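Local structure of toll-like receptor 13 (Mus musculus, 4Z0C) at residues 501-506 with 519-524; 294-299 with 308-313; 661-666 with 670-675. The protein recognises bacterial 23S ribosomal RNA as an innate immune receptor and signals through MYD88 and TRAF6 to activate NF-kappa-B. All blocks are in the same frame, centred on the assembly; numbering follows the deposited sequence.

The chain is the ectodomain of the receptor, a ring-like solenoid of leucine-rich repeats. Followed from the N terminus, contact 2 comes first: it folds helix 293-302 back onto the strand that opens the next repeat, 307-309. Much later, contact 1 closes the loop that leaves strand 500-502, laying the outer part of one coil against its inner strand. Contact 3 is last and closes the short three-residue link leading into helix 670-678, in the C-terminal cap. The three closures follow one another in series, none nested in or crossing another. Centres of contacts 1 and 2 lie about 47 Å apart, while those of contacts 2 and 3 are about 70 Å apart, on opposite sides of the chain's centre.

Contact 1 of 3, residues 501-506 with 519-524; sequences LKLGFN and PPFIKL
Phe521 and Leu524 reach inward to meet Leu501 and Leu503, and the short run of residues before them prepares the meeting. Pro519 and Pro520 lead the chain into a type I turn ending at Ile522. The ring of Pro520 serves as a platform: its CG sits 3.8 Å above one face of the Phe521 ring, toward the rim. Phe521 follows with CG anti to its own carbonyl carbon (chi1 -49°), which swings the ring inward. There its CE1 lies 4.0 Å from Leu503 CD1, a methyl group that comes at the ring edge near its plane, while CE1 is 3.9 Å from Leu501 CD2, which approaches obliquely. Phe546 adds an edge-to-face partner.

These leucines belong to the LxLxxN signature of a leucine-rich repeat, here LRR 20. Leu501 and Leu503 point into the solenoid, where branched apolar side chains fill the interior, whereas Lys502 and Phe505 pack on a guanine base and a sugar of the bound RNA. Asn506 ends the signature by pinning the bend: its ND2 donates to Leu503 O at 3.1 Å, from above the carbonyl plane, and also to Leu479 O, while OD1 accepts from Leu484 N.

Beyond Phe521 a second type I turn, through Ile522 and Lys523, brings the chain to Leu524, whose N bonds to Phe521 O at 3.2 Å. Leu524 CD1 lies 3.7 Å from Leu501 CD2, with the two leucines crossing at about a right angle.

Contact 2 of 3, residues 294-299 with 308-313; sequences EGIKQL and LDLGQN
No flat group lies between Ile296 and Leu310 or between Leu299 and Leu308; the contact itself is purely aliphatic. This is leucine-rich repeat architecture: residues 294-299, which lie in LRR 11 on helix 293-302, pack on the LxLxxN segment of LRR 12, strand 307-309 and the type II turn after it. Two flat groups, the Asp309 carboxylate and the Asn313 amide, stand on the strand side and brace the chain there. Asp309 OD1 takes Gly311 N at 3.0 Å, an Asx turn in which the N-H meets the oxygen nearly end-on; having no side chain, Gly311 suits this sharp bend. OD1 also accepts from Gln287 NE2. The Asn313 amide is tilted from its partner: ND2 reaches Leu310 O from above the carbonyl plane and also bonds Phe286 O, while OD1 takes Val290 N.

On the helix, Ile296 and Leu299 are one turn apart and face the solenoid interior, so branched apolar residues fit both places; outward-facing Lys297 instead forms a salt bridge with Asp321. Leu299 and Leu308 both carry CG anti to the backbone N (chi1 -179° and 172°), which extends them toward each other tip to tip, CD2 to CD1 at 4.1 Å. Ile296 and Leu310 are pressed closer, crossing obliquely: Leu310 CD1 sits 3.8 Å from Ile296 CG1 and only 3.5 Å from Ile296 CD1, closer than methyl groups normally approach.

Contact 3 of 3, residues 661-666 with 670-675; sequences NKLQCT and LWFKNW
Leu663 and Phe672 make the packed part of this contact, within the LRRCT region, the cysteine-containing cap that closes the C-terminal end of the leucine-rich repeats. Leu663 CD2 lies 4.0 Å from Phe672 CE2, the methyl group approaching the ring obliquely as the two side chains cross at about a right angle. Both residues are buried. Phe672 extends from the helix with CG anti to the backbone N (chi1 177°), which carries its ring to Leu663 and to Ile642 of the preceding coil. A large flat ring suits this place because, from helix 670-678, it can touch both Leu663 in the loop and Ile642.

Between the packed end and the loose one, Cys665, at the centre of an inverse gamma turn, is anchored by its disulfide to Cys692 of the cap.

At the other end the packing is loose, and Thr666 and Leu670 are partly exposed. The CB of Thr666 points away from the helix, and OG1 accepts from Asp668 N, tying down the short link instead, a job for which a small hydroxyl residue is well fitted. Asn669 ND2 similarly holds Gln664 O, so that the residues joining loop to helix are fastened by local side-chain bonds. The approach of Thr666 to Leu670 is one of backbone atoms, with no hydrogen bond: Thr666 O stands 3.8 Å from Leu670 N.

Contact 1 of 3, residues 501-506 with 519-524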
loop_
_atom_site.group_PDB
_atom_site.type_symbol
_atom_site.label_atom_id
_atom_site.label_comp_id
_atom_site.label_asym_id
_atom_site.label_seq_id
_atom_site.Cartn_x
_atom_site.Cartn_y
_atom_site.Cartn_z
ATOM N N LEU A 501 0.427 20.377 -1.118
ATOM C CA LEU A 501 -0.606 19.352 -1.070
ATOM C C LEU A 501 -0.010 17.993 -1.423
ATOM O O LEU A 501 0.524 17.801 -2.508
ATOM C CB LEU A 501 -1.765 19.705 -1.997
ATOM C CG LEU A 501 -2.862 18.647 -2.159
ATOM C CD1 LEU A 501 -3.579 18.383 -0.840
ATOM C CD2 LEU A 501 -3.872 19.066 -3.246
ATOM N N LYS A 502 -0.108 17.054 -0.489
ATOM C CA LYS A 502 0.514 15.744 -0.636
ATOM C C LYS A 502 -0.525 14.625 -0.750
ATOM O O LYS A 502 -1.220 14.317 0.208
ATOM C CB LYS A 502 1.412 15.487 0.556
ATOM C CG LYS A 502 2.495 16.564 0.749
ATOM C CD LYS A 502 3.372 16.226 1.915
ATOM C CE LYS A 502 4.495 17.231 2.046
ATOM N NZ LYS A 502 5.426 16.870 3.154
ATOM N N LEU A 503 -0.609 14.012 -1.921
ATOM C CA LEU A 503 -1.655 13.036 -2.199
ATOM C C LEU A 503 -1.068 11.728 -2.702
ATOM O O LEU A 503 -1.750 10.942 -3.343
ATOM C CB LEU A 503 -2.615 13.592 -3.236
ATOM C CG LEU A 503 -3.626 14.644 -2.781
ATOM C CD1 LEU A 503 -4.321 15.229 -4.014
ATOM C CD2 LEU A 503 -4.644 14.063 -1.835
ATOM N N GLY A 504 0.212 11.516 -2.451
ATOM C CA GLY A 504 0.877 10.327 -2.945
ATOM C C GLY A 504 0.354 9.083 -2.264
ATOM O O GLY A 504 -0.223 9.169 -1.197
ATOM N N PHE A 505 0.547 7.928 -2.894
ATOM C CA PHE A 505 0.153 6.641 -2.320
ATOM C C PHE A 505 -1.309 6.563 -1.912
ATOM O O PHE A 505 -1.649 6.058 -0.848
ATOM C CB PHE A 505 1.086 6.251 -1.184
ATOM C CG PHE A 505 2.530 6.306 -1.566
ATOM C CD1 PHE A 505 3.145 5.208 -2.137
ATOM C CD2 PHE A 505 3.263 7.470 -1.392
ATOM C CE1 PHE A 505 4.487 5.257 -2.512
ATOM C CE2 PHE A 505 4.603 7.534 -1.764
ATOM C CZ PHE A 505 5.213 6.423 -2.332
ATOM N N ASN A 506 -2.165 7.086 -2.781
ATOM C CA ASN A 506 -3.590 6.821 -2.723
ATOM C C ASN A 506 -4.039 5.904 -3.876
ATOM O O ASN A 506 -3.286 5.021 -4.301
ATOM C CB ASN A 506 -4.356 8.142 -2.723
ATOM C CG ASN A 506 -4.414 8.764 -1.355
ATOM O OD1 ASN A 506 -5.295 8.443 -0.562
ATOM N ND2 ASN A 506 -3.461 9.639 -1.053
ATOM N N PRO A 519 -12.068 20.285 -12.616
ATOM C CA PRO A 519 -10.653 20.035 -12.342
ATOM C C PRO A 519 -10.479 20.199 -10.850
ATOM O O PRO A 519 -10.942 21.197 -10.293
ATOM C CB PRO A 519 -9.944 21.172 -13.066
ATOM C CG PRO A 519 -10.914 21.672 -14.059
ATOM C CD PRO A 519 -12.268 21.469 -13.460
ATOM N N PRO A 520 -9.852 19.213 -10.203
ATOM C CA PRO A 520 -9.794 19.132 -8.738
ATOM C C PRO A 520 -8.929 20.195 -8.055
ATOM O O PRO A 520 -9.210 20.568 -6.920
ATOM C CB PRO A 520 -9.217 17.740 -8.499
ATOM C CG PRO A 520 -8.469 17.410 -9.753
ATOM C CD PRO A 520 -9.202 18.068 -10.867
ATOM N N PHE A 521 -7.928 20.714 -8.754
ATOM C CA PHE A 521 -6.988 21.666 -8.162
ATOM C C PHE A 521 -7.282 23.094 -8.605
ATOM O O PHE A 521 -6.461 23.996 -8.445
ATOM C CB PHE A 521 -5.564 21.260 -8.529
ATOM C CG PHE A 521 -5.284 19.809 -8.279
ATOM C CD1 PHE A 521 -5.451 19.270 -7.007
ATOM C CD2 PHE A 521 -4.905 18.972 -9.315
ATOM C CE1 PHE A 521 -5.203 17.924 -6.766
ATOM C CE2 PHE A 521 -4.662 17.622 -9.087
ATOM C CZ PHE A 521 -4.796 17.101 -7.813
ATOM N N ILE A 522 -8.463 23.294 -9.172
ATOM C CA ILE A 522 -8.802 24.571 -9.788
ATOM C C ILE A 522 -8.811 25.769 -8.816
ATOM O O ILE A 522 -8.513 26.892 -9.213
ATOM C CB ILE A 522 -10.148 24.465 -10.570
ATOM C CG1 ILE A 522 -10.318 25.646 -11.520
ATOM C CG2 ILE A 522 -11.326 24.358 -9.622
ATOM C CD1 ILE A 522 -9.202 25.767 -12.494
ATOM N N LYS A 523 -9.095 25.532 -7.543
ATOM C CA LYS A 523 -9.139 26.636 -6.581
ATOM C C LYS A 523 -7.826 26.863 -5.813
ATOM O O LYS A 523 -7.687 27.842 -5.082
ATOM C CB LYS A 523 -10.308 26.472 -5.601
ATOM C CG LYS A 523 -11.519 27.385 -5.866
ATOM C CD LYS A 523 -11.919 27.452 -7.346
ATOM C CE LYS A 523 -11.417 28.724 -8.042
ATOM N NZ LYS A 523 -12.073 29.964 -7.541
ATOM N N LEU A 524 -6.862 25.966 -5.991
ATOM C CA LEU A 524 -5.611 26.065 -5.260
ATOM C C LEU A 524 -4.641 27.039 -5.936
ATOM O O LEU A 524 -3.624 26.633 -6.501
ATOM C CB LEU A 524 -4.987 24.685 -5.124
ATOM C CG LEU A 524 -5.883 23.665 -4.430
ATOM C CD1 LEU A 524 -5.202 22.301 -4.408
ATOM C CD2 LEU A 524 -6.272 24.113 -3.024
#

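Contact 2 of 3, residues 294-299 with 308-313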
loop_
_atom_site.group_PDB
_atom_site.type_symbol
_atom_site.label_atom_id
_atom_site.label_comp_id
_atom_site.label_asym_id
_atom_site.label_seq_id
_atom_site.Cartn_x
_atom_site.Cartn_y
_atom_site.Cartn_z
ATOM N N GLU A 294 2.699 9.719 44.974
ATOM C CA GLU A 294 2.896 10.351 46.267
ATOM C C GLU A 294 4.305 10.944 46.362
ATOM O O GLU A 294 4.498 12.022 46.926
ATOM C CB GLU A 294 2.616 9.354 47.393
ATOM C CG GLU A 294 3.737 9.204 48.375
ATOM C CD GLU A 294 3.341 9.721 49.729
ATOM O OE1 GLU A 294 2.305 10.420 49.811
ATOM O OE2 GLU A 294 4.072 9.450 50.702
ATOM N N GLY A 295 5.276 10.268 45.757
ATOM C CA GLY A 295 6.625 10.796 45.681
ATOM C C GLY A 295 6.706 12.087 44.879
ATOM O O GLY A 295 7.550 12.925 45.144
ATOM N N ILE A 296 5.842 12.240 43.882
ATOM C CA ILE A 296 5.748 13.488 43.128
ATOM C C ILE A 296 5.382 14.630 44.067
ATOM O O ILE A 296 5.875 15.742 43.917
ATOM C CB ILE A 296 4.702 13.389 41.977
ATOM C CG1 ILE A 296 5.167 12.417 40.896
ATOM C CG2 ILE A 296 4.431 14.749 41.326
ATOM C CD1 ILE A 296 4.085 12.118 39.872
ATOM N N LYS A 297 4.504 14.350 45.027
ATOM C CA LYS A 297 4.079 15.338 46.019
ATOM C C LYS A 297 5.255 15.775 46.893
ATOM O O LYS A 297 5.390 16.952 47.242
ATOM C CB LYS A 297 2.952 14.778 46.903
ATOM C CG LYS A 297 1.549 14.878 46.306
ATOM C CD LYS A 297 0.572 13.990 47.064
ATOM C CE LYS A 297 -0.864 14.149 46.554
ATOM N NZ LYS A 297 -1.834 13.233 47.228
ATOM N N GLN A 298 6.114 14.825 47.242
ATOM C CA GLN A 298 7.278 15.154 48.044
ATOM C C GLN A 298 8.258 16.005 47.243
ATOM O O GLN A 298 8.702 17.055 47.713
ATOM C CB GLN A 298 7.967 13.882 48.535
ATOM C CG GLN A 298 7.028 12.898 49.206
ATOM C CD GLN A 298 7.768 11.734 49.829
ATOM O OE1 GLN A 298 7.516 10.573 49.501
ATOM N NE2 GLN A 298 8.690 12.040 50.746
ATOM N N LEU A 299 8.543 15.563 46.019
ATOM C CA LEU A 299 9.427 16.266 45.104
ATOM C C LEU A 299 8.989 17.714 44.939
ATOM O O LEU A 299 9.809 18.621 45.008
ATOM C CB LEU A 299 9.431 15.555 43.751
ATOM C CG LEU A 299 10.312 16.102 42.630
ATOM C CD1 LEU A 299 11.763 16.244 43.077
ATOM C CD2 LEU A 299 10.223 15.188 41.413
ATOM N N LEU A 308 9.910 19.100 34.287
ATOM C CA LEU A 308 9.964 17.809 34.955
ATOM C C LEU A 308 9.613 16.690 33.954
ATOM O O LEU A 308 8.588 16.741 33.280
ATOM C CB LEU A 308 9.001 17.799 36.150
ATOM C CG LEU A 308 8.761 16.465 36.868
ATOM C CD1 LEU A 308 10.065 15.842 37.374
ATOM C CD2 LEU A 308 7.752 16.604 38.007
ATOM N N ASP A 309 10.477 15.685 33.855
ATOM C CA ASP A 309 10.243 14.572 32.958
ATOM C C ASP A 309 10.003 13.304 33.767
ATOM O O ASP A 309 10.919 12.794 34.398
ATOM C CB ASP A 309 11.430 14.365 32.021
ATOM C CG ASP A 309 11.116 13.411 30.856
ATOM O OD1 ASP A 309 10.347 12.431 31.037
ATOM O OD2 ASP A 309 11.646 13.648 29.745
ATOM N N LEU A 310 8.773 12.786 33.730
ATOM C CA LEU A 310 8.423 11.601 34.507
ATOM C C LEU A 310 8.133 10.383 33.645
ATOM O O LEU A 310 7.440 9.468 34.075
ATOM C CB LEU A 310 7.233 11.888 35.420
ATOM C CG LEU A 310 7.527 12.736 36.664
ATOM C CD1 LEU A 310 6.237 13.163 37.367
ATOM C CD2 LEU A 310 8.436 11.971 37.605
ATOM N N GLY A 311 8.666 10.374 32.428
ATOM C CA GLY A 311 8.433 9.277 31.505
ATOM C C GLY A 311 8.836 7.907 32.014
ATOM O O GLY A 311 9.832 7.771 32.717
ATOM N N GLN A 312 8.062 6.895 31.634
ATOM C CA GLN A 312 8.331 5.495 31.976
ATOM C C GLN A 312 8.209 5.177 33.473
ATOM O O GLN A 312 8.852 4.250 33.965
ATOM C CB GLN A 312 9.696 5.044 31.450
ATOM C CG GLN A 312 9.820 5.011 29.929
ATOM C CD GLN A 312 11.172 4.518 29.469
ATOM O OE1 GLN A 312 12.094 5.300 29.256
ATOM N NE2 GLN A 312 11.315 3.203 29.379
ATOM N N ASN A 313 7.405 5.948 34.198
ATOM C CA ASN A 313 7.066 5.581 35.575
ATOM C C ASN A 313 5.841 4.682 35.636
ATOM O O ASN A 313 4.698 5.151 35.727
ATOM C CB ASN A 313 6.930 6.815 36.460
ATOM C CG ASN A 313 8.289 7.389 36.834
ATOM O OD1 ASN A 313 9.066 6.733 37.529
ATOM N ND2 ASN A 313 8.595 8.600 36.354
#

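Contact 3 of 3, residues 661-666 with 670-675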
loop_
_atom_site.group_PDB
_atom_site.type_symbol
_atom_site.label_atom_id
_atom_site.label_comp_id
_atom_site.label_asym_id
_atom_site.label_seq_id
_atom_site.Cartn_x
_atom_site.Cartn_y
_atom_site.Cartn_z
ATOM N N ASN A 661 22.711 3.521 -18.139
ATOM C CA ASN A 661 22.102 3.244 -19.446
ATOM C C ASN A 661 22.847 2.180 -20.252
ATOM O O ASN A 661 23.634 1.416 -19.696
ATOM C CB ASN A 661 21.902 4.531 -20.240
ATOM C CG ASN A 661 20.683 5.299 -19.790
ATOM O OD1 ASN A 661 19.662 5.287 -20.454
ATOM N ND2 ASN A 661 20.762 5.919 -18.622
ATOM N N LYS A 662 22.599 2.136 -21.557
ATOM C CA LYS A 662 23.214 1.125 -22.415
ATOM C C LYS A 662 23.901 1.752 -23.626
ATOM O O LYS A 662 23.733 1.298 -24.756
ATOM C CB LYS A 662 22.163 0.123 -22.891
ATOM C CG LYS A 662 21.258 -0.440 -21.795
ATOM C CD LYS A 662 21.207 -1.956 -21.866
ATOM C CE LYS A 662 21.570 -2.604 -20.542
ATOM N NZ LYS A 662 20.443 -3.439 -20.054
ATOM N N LEU A 663 24.678 2.792 -23.380
ATOM C CA LEU A 663 25.301 3.556 -24.452
ATOM C C LEU A 663 26.274 2.703 -25.275
ATOM O O LEU A 663 27.207 2.104 -24.740
ATOM C CB LEU A 663 26.015 4.767 -23.858
ATOM C CG LEU A 663 25.228 6.080 -23.855
ATOM C CD1 LEU A 663 23.739 5.845 -23.900
ATOM C CD2 LEU A 663 25.609 6.945 -22.660
ATOM N N GLN A 664 26.060 2.650 -26.583
ATOM C CA GLN A 664 26.857 1.759 -27.405
ATOM C C GLN A 664 28.169 2.403 -27.839
ATOM O O GLN A 664 28.204 3.585 -28.194
ATOM C CB GLN A 664 26.060 1.301 -28.613
ATOM C CG GLN A 664 24.590 1.126 -28.332
ATOM C CD GLN A 664 24.003 -0.015 -29.124
ATOM O OE1 GLN A 664 24.271 -1.183 -28.833
ATOM N NE2 GLN A 664 23.225 0.311 -30.153
ATOM N N CYS A 665 29.248 1.627 -27.783
ATOM C CA CYS A 665 30.529 2.086 -28.294
ATOM C C CYS A 665 30.579 1.940 -29.814
ATOM O O CYS A 665 31.262 1.069 -30.350
ATOM C CB CYS A 665 31.675 1.317 -27.640
ATOM S SG CYS A 665 31.837 1.638 -25.869
ATOM N N THR A 666 29.837 2.807 -30.495
ATOM C CA THR A 666 29.832 2.869 -31.941
ATOM C C THR A 666 29.898 4.340 -32.298
ATOM O O THR A 666 29.852 5.204 -31.412
ATOM C CB THR A 666 28.532 2.296 -32.563
ATOM O OG1 THR A 666 27.455 3.219 -32.353
ATOM C CG2 THR A 666 28.164 0.945 -31.955
ATOM N N LEU A 670 29.667 9.011 -31.183
ATOM C CA LEU A 670 30.944 9.707 -31.328
ATOM C C LEU A 670 30.838 11.169 -30.913
ATOM O O LEU A 670 31.663 11.637 -30.157
ATOM C CB LEU A 670 31.515 9.581 -32.746
ATOM C CG LEU A 670 32.846 10.321 -32.935
ATOM C CD1 LEU A 670 33.877 9.752 -31.978
ATOM C CD2 LEU A 670 33.347 10.240 -34.369
ATOM N N TRP A 671 29.815 11.886 -31.374
ATOM C CA TRP A 671 29.669 13.269 -30.922
ATOM C C TRP A 671 29.538 13.371 -29.387
ATOM O O TRP A 671 30.193 14.211 -28.751
ATOM C CB TRP A 671 28.479 13.983 -31.583
ATOM C CG TRP A 671 28.318 15.358 -30.964
ATOM C CD1 TRP A 671 28.998 16.500 -31.305
ATOM C CD2 TRP A 671 27.470 15.715 -29.857
ATOM N NE1 TRP A 671 28.612 17.546 -30.493
ATOM C CE2 TRP A 671 27.676 17.090 -29.597
ATOM C CE3 TRP A 671 26.550 15.011 -29.072
ATOM C CZ2 TRP A 671 26.990 17.771 -28.583
ATOM C CZ3 TRP A 671 25.870 15.694 -28.063
ATOM C CH2 TRP A 671 26.090 17.057 -27.833
ATOM N N PHE A 672 28.710 12.505 -28.801
ATOM C CA PHE A 672 28.458 12.548 -27.363
ATOM C C PHE A 672 29.730 12.299 -26.545
ATOM O O PHE A 672 30.035 13.057 -25.639
ATOM C CB PHE A 672 27.348 11.560 -26.947
ATOM C CG PHE A 672 27.111 11.510 -25.448
ATOM C CD1 PHE A 672 26.438 12.545 -24.807
ATOM C CD2 PHE A 672 27.601 10.454 -24.682
ATOM C CE1 PHE A 672 26.218 12.505 -23.439
ATOM C CE2 PHE A 672 27.400 10.412 -23.317
ATOM C CZ PHE A 672 26.707 11.441 -22.694
ATOM N N LYS A 673 30.474 11.252 -26.898
ATOM C CA LYS A 673 31.699 10.877 -26.204
ATOM C C LYS A 673 32.719 12.017 -26.137
ATOM O O LYS A 673 33.306 12.272 -25.083
ATOM C CB LYS A 673 32.315 9.646 -26.870
ATOM C CG LYS A 673 33.791 9.438 -26.583
ATOM C CD LYS A 673 34.389 8.489 -27.618
ATOM C CE LYS A 673 35.908 8.387 -27.510
ATOM N NZ LYS A 673 36.600 9.584 -28.082
ATOM N N ASN A 674 32.928 12.698 -27.261
ATOM C CA ASN A 674 33.855 13.832 -27.293
ATOM C C ASN A 674 33.347 15.064 -26.550
ATOM O O ASN A 674 34.102 15.708 -25.818
ATOM C CB ASN A 674 34.216 14.186 -28.739
ATOM C CG ASN A 674 35.143 13.171 -29.359
ATOM O OD1 ASN A 674 36.038 12.651 -28.694
ATOM N ND2 ASN A 674 34.890 12.823 -30.613
ATOM N N TRP A 675 32.062 15.373 -26.732
ATOM C CA TRP A 675 31.453 16.546 -26.116
ATOM C C TRP A 675 31.337 16.362 -24.599
ATOM O O TRP A 675 31.582 17.299 -23.832
ATOM C CB TRP A 675 30.075 16.836 -26.722
ATOM C CG TRP A 675 29.306 17.883 -25.958
ATOM C CD1 TRP A 675 29.394 19.236 -26.112
ATOM C CD2 TRP A 675 28.355 17.661 -24.902
ATOM N NE1 TRP A 675 28.551 19.871 -25.224
ATOM C CE2 TRP A 675 27.898 18.927 -24.477
ATOM C CE3 TRP A 675 27.841 16.519 -24.284
ATOM C CZ2 TRP A 675 26.960 19.082 -23.456
ATOM C CZ3 TRP A 675 26.899 16.675 -23.264
ATOM C CH2 TRP A 675 26.469 17.945 -22.866
#